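Local coordinates for DUF5037 domain-containing protein (PDB 4GL6) that is of unknown function, a member of the DUF5037 family from the bacterium Ruminococcus gnavus, at residues 59-63 against 64-68; 153-156 against 157-160; 228-231 against 232-235. All blocks are in the same frame, centred on the assembly; numbering follows the deposited sequence.

Contact 1 of 3, residues 59-63 against 64-68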
ATOM      1  N   PHE A  59      16.566 -14.214   3.644  1.00 55.36           N
ATOM      2  CA  PHE A  59      17.099 -15.590   3.571  1.00 59.43           C
ATOM      3  C   PHE A  59      17.858 -15.824   4.875  1.00 57.35           C
ATOM      4  O   PHE A  59      18.638 -14.963   5.285  1.00 54.99           O
ATOM      5  CB  PHE A  59      18.004 -15.776   2.346  1.00 64.52           C
ATOM      6  CG  PHE A  59      18.719 -17.103   2.298  1.00 74.32           C
ATOM      7  CD1 PHE A  59      18.076 -18.247   1.819  1.00 76.17           C
ATOM      8  CD2 PHE A  59      20.065 -17.210   2.709  1.00 82.44           C
ATOM      9  CE1 PHE A  59      18.757 -19.469   1.770  1.00 76.84           C
ATOM     10  CE2 PHE A  59      20.745 -18.432   2.655  1.00 80.30           C
ATOM     11  CZ  PHE A  59      20.087 -19.559   2.183  1.00 77.13           C
ATOM     12  N   ASN A  60      17.598 -16.965   5.518  1.00 56.20           N
ATOM     13  CA  ASN A  60      18.212 -17.324   6.795  1.00 59.60           C
ATOM     14  C   ASN A  60      19.106 -18.540   6.572  1.00 63.92           C
ATOM     15  O   ASN A  60      18.575 -19.622   6.331  1.00 60.27           O
ATOM     16  CB  ASN A  60      17.133 -17.631   7.834  1.00 59.00           C
ATOM     17  CG  ASN A  60      17.703 -17.923   9.202  1.00 59.34           C
ATOM     18  OD1 ASN A  60      18.412 -17.105   9.781  1.00 63.65           O
ATOM     19  ND2 ASN A  60      17.378 -19.079   9.732  1.00 58.91           N
ATOM     20  N   PRO A  61      20.459 -18.376   6.653  1.00 70.00           N
ATOM     21  CA  PRO A  61      21.358 -19.518   6.385  1.00 73.31           C
ATOM     22  C   PRO A  61      21.205 -20.726   7.326  1.00 80.07           C
ATOM     23  O   PRO A  61      20.748 -20.568   8.460  1.00 77.55           O
ATOM     24  CB  PRO A  61      22.757 -18.903   6.497  1.00 74.77           C
ATOM     25  CG  PRO A  61      22.550 -17.451   6.250  1.00 71.90           C
ATOM     26  CD  PRO A  61      21.233 -17.134   6.873  1.00 68.04           C
ATOM     27  N   GLU A  62      21.633 -21.898   6.842  1.00 91.25           N
ATOM     28  CA  GLU A  62      21.492 -23.193   7.544  1.00 99.52           C
ATOM     29  C   GLU A  62      22.127 -23.269   8.954  1.00100.68           C
ATOM     30  O   GLU A  62      21.396 -23.379   9.934  1.00 96.07           O
ATOM     31  CB  GLU A  62      22.005 -24.361   6.650  1.00111.01           C
ATOM     32  CG  GLU A  62      21.293 -25.686   6.886  1.00119.08           C
ATOM     33  CD  GLU A  62      19.807 -25.606   6.534  1.00118.86           C
ATOM     34  OE1 GLU A  62      19.461 -25.138   5.429  1.00112.02           O
ATOM     35  OE2 GLU A  62      18.972 -25.989   7.375  1.00118.39           O
ATOM     36  N   GLU A  63      23.461 -23.180   9.037  1.00108.49           N
ATOM     37  CA  GLU A  63      24.262 -23.281  10.310  1.00115.39           C
ATOM     38  C   GLU A  63      23.824 -22.285  11.440  1.00106.67           C
ATOM     39  O   GLU A  63      23.181 -21.272  11.139  1.00 92.72           O
ATOM     40  CB  GLU A  63      25.791 -23.225   9.998  1.00126.20           C
ATOM     41  CG  GLU A  63      26.403 -21.839   9.793  1.00133.61           C
ATOM     42  CD  GLU A  63      25.721 -21.015   8.708  1.00129.83           C
ATOM     43  OE1 GLU A  63      25.207 -21.591   7.723  1.00128.25           O
ATOM     44  OE2 GLU A  63      25.695 -19.778   8.832  1.00130.63           O
ATOM     45  N   PRO A  64      24.191 -22.561  12.728  1.00120.89           N
ATOM     46  CA  PRO A  64      23.664 -21.764  13.856  1.00118.25           C
ATOM     47  C   PRO A  64      24.246 -20.359  14.022  1.00113.36           C
ATOM     48  O   PRO A  64      25.378 -20.103  13.592  1.00106.39           O
ATOM     49  CB  PRO A  64      24.000 -22.633  15.079  1.00118.66           C
ATOM     50  CG  PRO A  64      25.231 -23.383  14.690  1.00118.99           C
ATOM     51  CD  PRO A  64      25.308 -23.421  13.183  1.00121.75           C
ATOM     52  N   ASN A  65      23.452 -19.476  14.645  1.00109.57           N
ATOM     53  CA  ASN A  65      23.809 -18.062  14.885  1.00109.22           C
ATOM     54  C   ASN A  65      24.163 -17.285  13.610  1.00106.58           C
ATOM     55  O   ASN A  65      24.968 -16.346  13.643  1.00112.54           O
ATOM     56  CB  ASN A  65      24.951 -17.960  15.913  1.00114.15           C
ATOM     57  CG  ASN A  65      24.622 -18.645  17.222  1.00113.19           C
ATOM     58  OD1 ASN A  65      23.489 -18.582  17.699  1.00111.95           O
ATOM     59  ND2 ASN A  65      25.617 -19.292  17.817  1.00106.32           N
ATOM     60  N   SER A  66      23.539 -17.677  12.496  1.00 97.77           N
ATOM     61  CA  SER A  66      23.800 -17.084  11.185  1.00 91.98           C
ATOM     62  C   SER A  66      23.185 -15.705  11.105  1.00 85.70           C
ATOM     63  O   SER A  66      22.086 -15.494  11.631  1.00 86.99           O
ATOM     64  CB  SER A  66      23.218 -17.963  10.066  1.00 94.77           C
ATOM     65  OG  SER A  66      21.807 -18.120  10.179  1.00 96.75           O
ATOM     66  N   GLU A  67      23.897 -14.767  10.480  1.00 82.29           N
ATOM     67  CA  GLU A  67      23.368 -13.423  10.291  1.00 83.77           C
ATOM     68  C   GLU A  67      22.414 -13.488   9.116  1.00 75.96           C
ATOM     69  O   GLU A  67      22.733 -14.093   8.082  1.00 76.66           O
ATOM     70  CB  GLU A  67      24.459 -12.372  10.101  1.00 90.15           C
ATOM     71  CG  GLU A  67      25.252 -12.131  11.387  1.00102.43           C
ATOM     72  CD  GLU A  67      25.951 -10.778  11.462  1.00112.68           C
ATOM     73  OE1 GLU A  67      25.452  -9.773  10.893  1.00103.36           O
ATOM     74  OE2 GLU A  67      26.996 -10.716  12.148  1.00112.34           O
ATOM     75  N   ILE A  68      21.237 -12.894   9.303  1.00 68.30           N
ATOM     76  CA  ILE A  68      20.171 -12.909   8.299  1.00 63.55           C
ATOM     77  C   ILE A  68      20.623 -12.156   7.040  1.00 62.85           C
ATOM     78  O   ILE A  68      21.293 -11.131   7.152  1.00 65.80           O
ATOM     79  CB  ILE A  68      18.856 -12.305   8.892  1.00 59.63           C
ATOM     80  CG1 ILE A  68      17.613 -12.638   8.042  1.00 57.21           C
ATOM     81  CG2 ILE A  68      18.997 -10.813   9.168  1.00 58.29           C
ATOM     82  CD1 ILE A  68      17.110 -14.060   8.211  1.00 55.17           C
TER
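Ser66 reaches across the loop to Pro61, its OG donating to the carbonyl O of Pro61 at 3.2 Å. The donor stands above the carbonyl plane, 38° out of it. A chi1 of 60° puts OG between the backbone N and carbonyl carbon of Ser66, which places it within bonding distance of Pro61 O. Pro61 CD also touches the hydroxyl, 3.5 Å from Ser66 OG. Glu63 bends at chi2, which brings its carboxylate back over the turn until OE2 is 3.3 Å from Ser66 CB. Nearer the strands, Ile68 sends CD1 across the Asn60 side chain at about a right angle, touching Asn60 CB at 3.6 Å and Phe59 O at 3.4 Å. The amide oxygen of Asn60 is engaged by Lys9 of helix 6-18, which also binds Ser66 O. Replacing this serine by an alanine removes OG, and Pro61 O would probably lose its donor from the facing arm. With end-to-end directions 162° apart, the arms run nearly antiparallel, as in a beta-hairpin whose long connection joins strand 54-59 to the edge strand 69-70 of the four-stranded antiparallel sheet.

Contact 2 of 3, residues 153-156 against 157-160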
ATOM      1  N   GLY A 153     -20.490  14.724   4.292  1.00 71.87           N
ATOM      2  CA  GLY A 153     -21.410  15.515   3.462  1.00 74.47           C
ATOM      3  C   GLY A 153     -20.853  16.399   2.348  1.00 75.40           C
ATOM      4  O   GLY A 153     -21.468  17.409   2.005  1.00 76.66           O
ATOM      5  N   LYS A 154     -19.691  16.038   1.804  1.00 74.11           N
ATOM      6  CA  LYS A 154     -19.131  16.701   0.617  1.00 70.37           C
ATOM      7  C   LYS A 154     -19.875  16.032  -0.544  1.00 66.91           C
ATOM      8  O   LYS A 154     -20.078  14.825  -0.515  1.00 75.81           O
ATOM      9  CB  LYS A 154     -17.583  16.615   0.556  1.00 71.65           C
ATOM     10  CG  LYS A 154     -16.955  17.949   0.962  1.00 80.30           C
ATOM     11  CD  LYS A 154     -15.446  18.038   1.154  1.00 83.37           C
ATOM     12  CE  LYS A 154     -15.057  19.506   1.379  1.00 88.85           C
ATOM     13  NZ  LYS A 154     -13.615  19.698   1.714  1.00 89.81           N
ATOM     14  N   THR A 155     -20.346  16.809  -1.523  1.00 66.95           N
ATOM     15  CA  THR A 155     -21.128  16.256  -2.650  1.00 63.87           C
ATOM     16  C   THR A 155     -20.255  15.313  -3.469  1.00 62.47           C
ATOM     17  O   THR A 155     -19.025  15.402  -3.427  1.00 63.98           O
ATOM     18  CB  THR A 155     -21.698  17.349  -3.600  1.00 65.45           C
ATOM     19  OG1 THR A 155     -20.628  18.058  -4.229  1.00 67.39           O
ATOM     20  CG2 THR A 155     -22.607  18.364  -2.864  1.00 65.67           C
ATOM     21  N   ASP A 156     -20.888  14.398  -4.198  1.00 63.03           N
ATOM     22  CA  ASP A 156     -20.157  13.462  -5.069  1.00 59.31           C
ATOM     23  C   ASP A 156     -19.180  14.191  -6.018  1.00 61.24           C
ATOM     24  O   ASP A 156     -18.061  13.739  -6.202  1.00 59.91           O
ATOM     25  CB  ASP A 156     -21.125  12.620  -5.912  1.00 62.06           C
ATOM     26  CG  ASP A 156     -21.926  11.589  -5.097  1.00 63.80           C
ATOM     27  OD1 ASP A 156     -21.567  11.237  -3.953  1.00 62.22           O
ATOM     28  OD2 ASP A 156     -22.935  11.106  -5.643  1.00 66.21           O
ATOM     29  N   GLU A 157     -19.606  15.337  -6.557  1.00 65.85           N
ATOM     30  CA  GLU A 157     -18.810  16.155  -7.485  1.00 70.70           C
ATOM     31  C   GLU A 157     -17.558  16.646  -6.756  1.00 65.16           C
ATOM     32  O   GLU A 157     -16.454  16.483  -7.256  1.00 57.60           O
ATOM     33  CB  GLU A 157     -19.613  17.365  -8.039  1.00 85.73           C
ATOM     34  CG  GLU A 157     -20.757  17.076  -9.026  1.00 97.40           C
ATOM     35  CD  GLU A 157     -21.963  16.312  -8.454  1.00106.18           C
ATOM     36  OE1 GLU A 157     -22.176  16.297  -7.214  1.00105.20           O
ATOM     37  OE2 GLU A 157     -22.707  15.700  -9.254  1.00106.86           O
ATOM     38  N   GLU A 158     -17.758  17.228  -5.567  1.00 68.09           N
ATOM     39  CA  GLU A 158     -16.667  17.731  -4.707  1.00 66.51           C
ATOM     40  C   GLU A 158     -15.684  16.623  -4.328  1.00 61.99           C
ATOM     41  O   GLU A 158     -14.475  16.840  -4.320  1.00 66.65           O
ATOM     42  CB  GLU A 158     -17.223  18.388  -3.422  1.00 70.31           C
ATOM     43  CG  GLU A 158     -17.954  19.717  -3.621  1.00 73.91           C
ATOM     44  CD  GLU A 158     -18.755  20.197  -2.406  1.00 77.20           C
ATOM     45  OE1 GLU A 158     -19.296  19.382  -1.624  1.00 74.08           O
ATOM     46  OE2 GLU A 158     -18.884  21.425  -2.249  1.00 82.73           O
ATOM     47  N   GLU A 159     -16.209  15.437  -4.033  1.00 56.84           N
ATOM     48  CA  GLU A 159     -15.383  14.299  -3.637  1.00 54.52           C
ATOM     49  C   GLU A 159     -14.502  13.841  -4.800  1.00 53.85           C
ATOM     50  O   GLU A 159     -13.290  13.678  -4.636  1.00 54.61           O
ATOM     51  CB  GLU A 159     -16.273  13.154  -3.126  1.00 54.27           C
ATOM     52  CG  GLU A 159     -15.520  11.984  -2.506  1.00 53.78           C
ATOM     53  CD  GLU A 159     -16.408  10.876  -1.911  1.00 54.54           C
ATOM     54  OE1 GLU A 159     -17.649  11.058  -1.768  1.00 55.83           O
ATOM     55  OE2 GLU A 159     -15.828   9.818  -1.556  1.00 45.54           O
ATOM     56  N   TYR A 160     -15.132  13.636  -5.958  1.00 53.13           N
ATOM     57  CA  TYR A 160     -14.464  13.201  -7.193  1.00 51.43           C
ATOM     58  C   TYR A 160     -13.405  14.210  -7.634  1.00 55.43           C
ATOM     59  O   TYR A 160     -12.284  13.820  -7.963  1.00 55.68           O
ATOM     60  CB  TYR A 160     -15.506  12.993  -8.296  1.00 50.92           C
ATOM     61  CG  TYR A 160     -14.983  12.484  -9.620  1.00 51.99           C
ATOM     62  CD1 TYR A 160     -14.919  11.105  -9.892  1.00 49.32           C
ATOM     63  CD2 TYR A 160     -14.585  13.376 -10.629  1.00 52.28           C
ATOM     64  CE1 TYR A 160     -14.448  10.637 -11.116  1.00 47.81           C
ATOM     65  CE2 TYR A 160     -14.116  12.921 -11.858  1.00 51.60           C
ATOM     66  CZ  TYR A 160     -14.042  11.557 -12.102  1.00 50.40           C
ATOM     67  OH  TYR A 160     -13.563  11.135 -13.323  1.00 48.84           O
TER
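The backbone passes from an extended Thr155 straight into helical turns, and the first two i to i+4 bonds follow at once: Glu159 N to Thr155 O and Tyr160 N to Asp156 O, both 2.9 Å. On the side-chain level, Thr155 and Glu158 exchange bonds in both directions. Thr155 OG1 accepts from Glu158 N at 3.3 Å with an N-H...acceptor angle of 165°, while Glu158 OE1 accepts from Thr155 N at 2.8 Å. That second donor meets OE1 on its anti side, 17° out of the carboxylate plane. OE1 also receives a weak bond from Thr155 OG1, so the hydroxyl and the amide of one residue share a single carboxylate oxygen. The chi1 of 64° at Thr155 makes this possible by setting OG1 between its own N and carbonyl carbon, facing the helix start; the extended chain of Glu158 slants across the threonine side chain, CG 3.2 Å from Thr155 OG1. The Lys154 side chain crosses that of Glu158 at about a right angle; its CG is 3.8 Å from Glu158 OE1, but the chain then leads away and its ammonium group makes no contact with the carboxylate.

Asp156 OD1 and Glu159 OE1 come within 4.5 Å of each other, and their like charges are bridged by Lys238, which forms a salt bridge to each. Glu159 OE2 is held further by the hydroxyls of Tyr181 and Tyr163, so the polar end of this buried residue is satisfied. The reciprocal Thr155–Glu158 pairing is a capping box, with Thr155 as N-cap, and it starts helix 156-171 at the end of the loop that follows strand 140-147.

Contact 3 of 3, residues 228-231 against 232-235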
ATOM      1  N   ASP A 228      -9.919   7.309 -16.159  1.00 56.29           N
ATOM      2  CA  ASP A 228     -10.603   6.619 -17.263  1.00 55.89           C
ATOM      3  C   ASP A 228     -12.125   6.595 -17.079  1.00 54.42           C
ATOM      4  O   ASP A 228     -12.864   6.515 -18.063  1.00 51.71           O
ATOM      5  CB  ASP A 228     -10.067   5.186 -17.486  1.00 55.33           C
ATOM      6  CG  ASP A 228      -8.796   5.134 -18.339  1.00 59.95           C
ATOM      7  OD1 ASP A 228      -8.121   6.167 -18.579  1.00 78.14           O
ATOM      8  OD2 ASP A 228      -8.471   4.028 -18.798  1.00 65.67           O
ATOM      9  N   ASP A 229     -12.572   6.687 -15.829  1.00 57.73           N
ATOM     10  CA  ASP A 229     -13.985   6.622 -15.476  1.00 59.34           C
ATOM     11  C   ASP A 229     -14.445   8.004 -14.960  1.00 55.30           C
ATOM     12  O   ASP A 229     -13.916   8.530 -13.975  1.00 50.11           O
ATOM     13  CB  ASP A 229     -14.168   5.476 -14.476  1.00 57.02           C
ATOM     14  CG  ASP A 229     -13.727   4.117 -15.062  1.00 60.54           C
ATOM     15  OD1 ASP A 229     -14.330   3.650 -16.060  1.00 66.83           O
ATOM     16  OD2 ASP A 229     -12.763   3.526 -14.532  1.00 56.49           O
ATOM     17  N   ASN A 230     -15.405   8.586 -15.674  1.00 55.57           N
ATOM     18  CA  ASN A 230     -15.947   9.904 -15.365  1.00 55.91           C
ATOM     19  C   ASN A 230     -16.830   9.960 -14.094  1.00 59.00           C
ATOM     20  O   ASN A 230     -17.179   8.926 -13.508  1.00 57.33           O
ATOM     21  CB  ASN A 230     -16.711  10.469 -16.587  1.00 56.68           C
ATOM     22  CG  ASN A 230     -17.931   9.636 -16.992  1.00 58.40           C
ATOM     23  OD1 ASN A 230     -18.485   8.866 -16.212  1.00 61.48           O
ATOM     24  ND2 ASN A 230     -18.339   9.786 -18.230  1.00 58.19           N
ATOM     25  N   LEU A 231     -17.196  11.186 -13.709  1.00 59.92           N
ATOM     26  CA  LEU A 231     -18.072  11.466 -12.560  1.00 56.80           C
ATOM     27  C   LEU A 231     -19.336  10.619 -12.511  1.00 55.37           C
ATOM     28  O   LEU A 231     -19.728  10.194 -11.447  1.00 54.20           O
ATOM     29  CB  LEU A 231     -18.490  12.943 -12.565  1.00 55.96           C
ATOM     30  CG  LEU A 231     -19.485  13.420 -11.499  1.00 56.73           C
ATOM     31  CD1 LEU A 231     -18.863  13.270 -10.119  1.00 55.56           C
ATOM     32  CD2 LEU A 231     -19.986  14.829 -11.786  1.00 57.19           C
ATOM     33  N   GLU A 232     -19.965  10.394 -13.660  1.00 58.35           N
ATOM     34  CA  GLU A 232     -21.236   9.640 -13.729  1.00 64.90           C
ATOM     35  C   GLU A 232     -21.028   8.187 -13.317  1.00 57.76           C
ATOM     36  O   GLU A 232     -21.815   7.649 -12.553  1.00 63.16           O
ATOM     37  CB  GLU A 232     -21.857   9.757 -15.127  1.00 75.83           C
ATOM     38  CG  GLU A 232     -22.190  11.209 -15.515  1.00 88.98           C
ATOM     39  CD  GLU A 232     -21.817  11.511 -16.970  1.00104.72           C
ATOM     40  OE1 GLU A 232     -22.414  10.935 -17.913  1.00105.87           O
ATOM     41  OE2 GLU A 232     -20.896  12.333 -17.175  1.00100.87           O
ATOM     42  N   ILE A 233     -19.937   7.589 -13.791  1.00 53.86           N
ATOM     43  CA  ILE A 233     -19.539   6.218 -13.432  1.00 54.28           C
ATOM     44  C   ILE A 233     -19.215   6.110 -11.928  1.00 53.14           C
ATOM     45  O   ILE A 233     -19.482   5.082 -11.301  1.00 57.61           O
ATOM     46  CB  ILE A 233     -18.349   5.736 -14.321  1.00 54.92           C
ATOM     47  CG1 ILE A 233     -18.809   5.572 -15.786  1.00 56.26           C
ATOM     48  CG2 ILE A 233     -17.766   4.420 -13.821  1.00 47.82           C
ATOM     49  CD1 ILE A 233     -17.682   5.532 -16.799  1.00 63.96           C
ATOM     50  N   PHE A 234     -18.622   7.167 -11.376  1.00 55.05           N
ATOM     51  CA  PHE A 234     -18.297   7.259  -9.946  1.00 52.49           C
ATOM     52  C   PHE A 234     -19.566   7.276  -9.104  1.00 53.01           C
ATOM     53  O   PHE A 234     -19.673   6.492  -8.153  1.00 55.96           O
ATOM     54  CB  PHE A 234     -17.425   8.487  -9.665  1.00 53.14           C
ATOM     55  CG  PHE A 234     -17.235   8.785  -8.214  1.00 57.13           C
ATOM     56  CD1 PHE A 234     -16.431   7.974  -7.423  1.00 61.10           C
ATOM     57  CD2 PHE A 234     -17.823   9.906  -7.635  1.00 64.45           C
ATOM     58  CE1 PHE A 234     -16.241   8.245  -6.071  1.00 60.66           C
ATOM     59  CE2 PHE A 234     -17.636  10.188  -6.289  1.00 68.41           C
ATOM     60  CZ  PHE A 234     -16.845   9.354  -5.507  1.00 63.76           C
ATOM     61  N   LYS A 235     -20.520   8.138  -9.469  1.00 53.22           N
ATOM     62  CA  LYS A 235     -21.806   8.220  -8.758  1.00 56.52           C
ATOM     63  C   LYS A 235     -22.557   6.876  -8.767  1.00 53.24           C
ATOM     64  O   LYS A 235     -23.021   6.432  -7.720  1.00 52.34           O
ATOM     65  CB  LYS A 235     -22.691   9.370  -9.281  1.00 59.47           C
ATOM     66  CG  LYS A 235     -22.154  10.741  -8.903  1.00 64.52           C
ATOM     67  CD  LYS A 235     -23.158  11.887  -8.993  1.00 70.56           C
ATOM     68  CE  LYS A 235     -23.385  12.363 -10.414  1.00 74.71           C
ATOM     69  NZ  LYS A 235     -24.166  13.631 -10.433  1.00 78.58           N
TER
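The amide of Asn230 and the carboxylate of Glu232 are stacked, their planes 19° apart, with Asn230 ND2 3.8 Å from Glu232 OE2. The other flat group, the Phe234 ring, has Leu231 O at its edge and near its plane, while Phe216 of strand 215-220 meets it in an edge-to-face pair. Leu231 CD1 also approaches this ring, 4.3 Å from Phe234 CD2.

Asn230 OD1 accepts from Ile233 N at 3.1 Å, with an N-H...acceptor angle of 162° and the donor nearly in line with the side-chain C=O. A chi1 of 63° swings the Asn230 amide between its backbone N and carbonyl carbon, aiming OD1 at the first turn of the helix. The ethyl branch of Ile233 runs beside that oxygen, CG1 3.3 Å from Asn230 OD1. Its other branch packs on Asp229, the residue before the N-cap, with Ile233 CG2 3.8 Å from Asp229 CB. Asp229 OD2 is bound to Thr218, which ties the approach to the helix to strand 215-220.

Behind the cap, regular helical bonding begins with Phe234 N to Asn230 O and Lys235 N to Leu231 O. The Lys235 chain bends at chi3, and its CE passes Leu231 CG at 4.2 Å on its way to the salt bridge with Glu157 of helix 156-171. Here the geometry is that of an asparagine N-cap, with Asn230 opening the C-terminal helix 231-239 where the loop from strand 215-220 ends.

Overall arrangement
Along the chain the three contacts come in series. Contact 1 sits in the loop between strands 54-59 and 69-70 of the antiparallel sheet, whereas contacts 2 and 3 start helices 156-171 and 231-239, which follow strands 140-147 and 215-220 of the mixed sheet. Contact 1 lies on the opposite side of the chain's centre, its centre 54 Å from that of contact 2 and 52 Å from that of contact 3. Contacts 2 and 3 have centres 12 Å apart and touch: Glu157 OE2 and Lys235 NZ form a salt bridge at 2.8 Å, and Tyr160 OH probably hydrogen-bonds to Asp229 O. Two separately capped helix starts are thus joined directly, far from the hairpin loop.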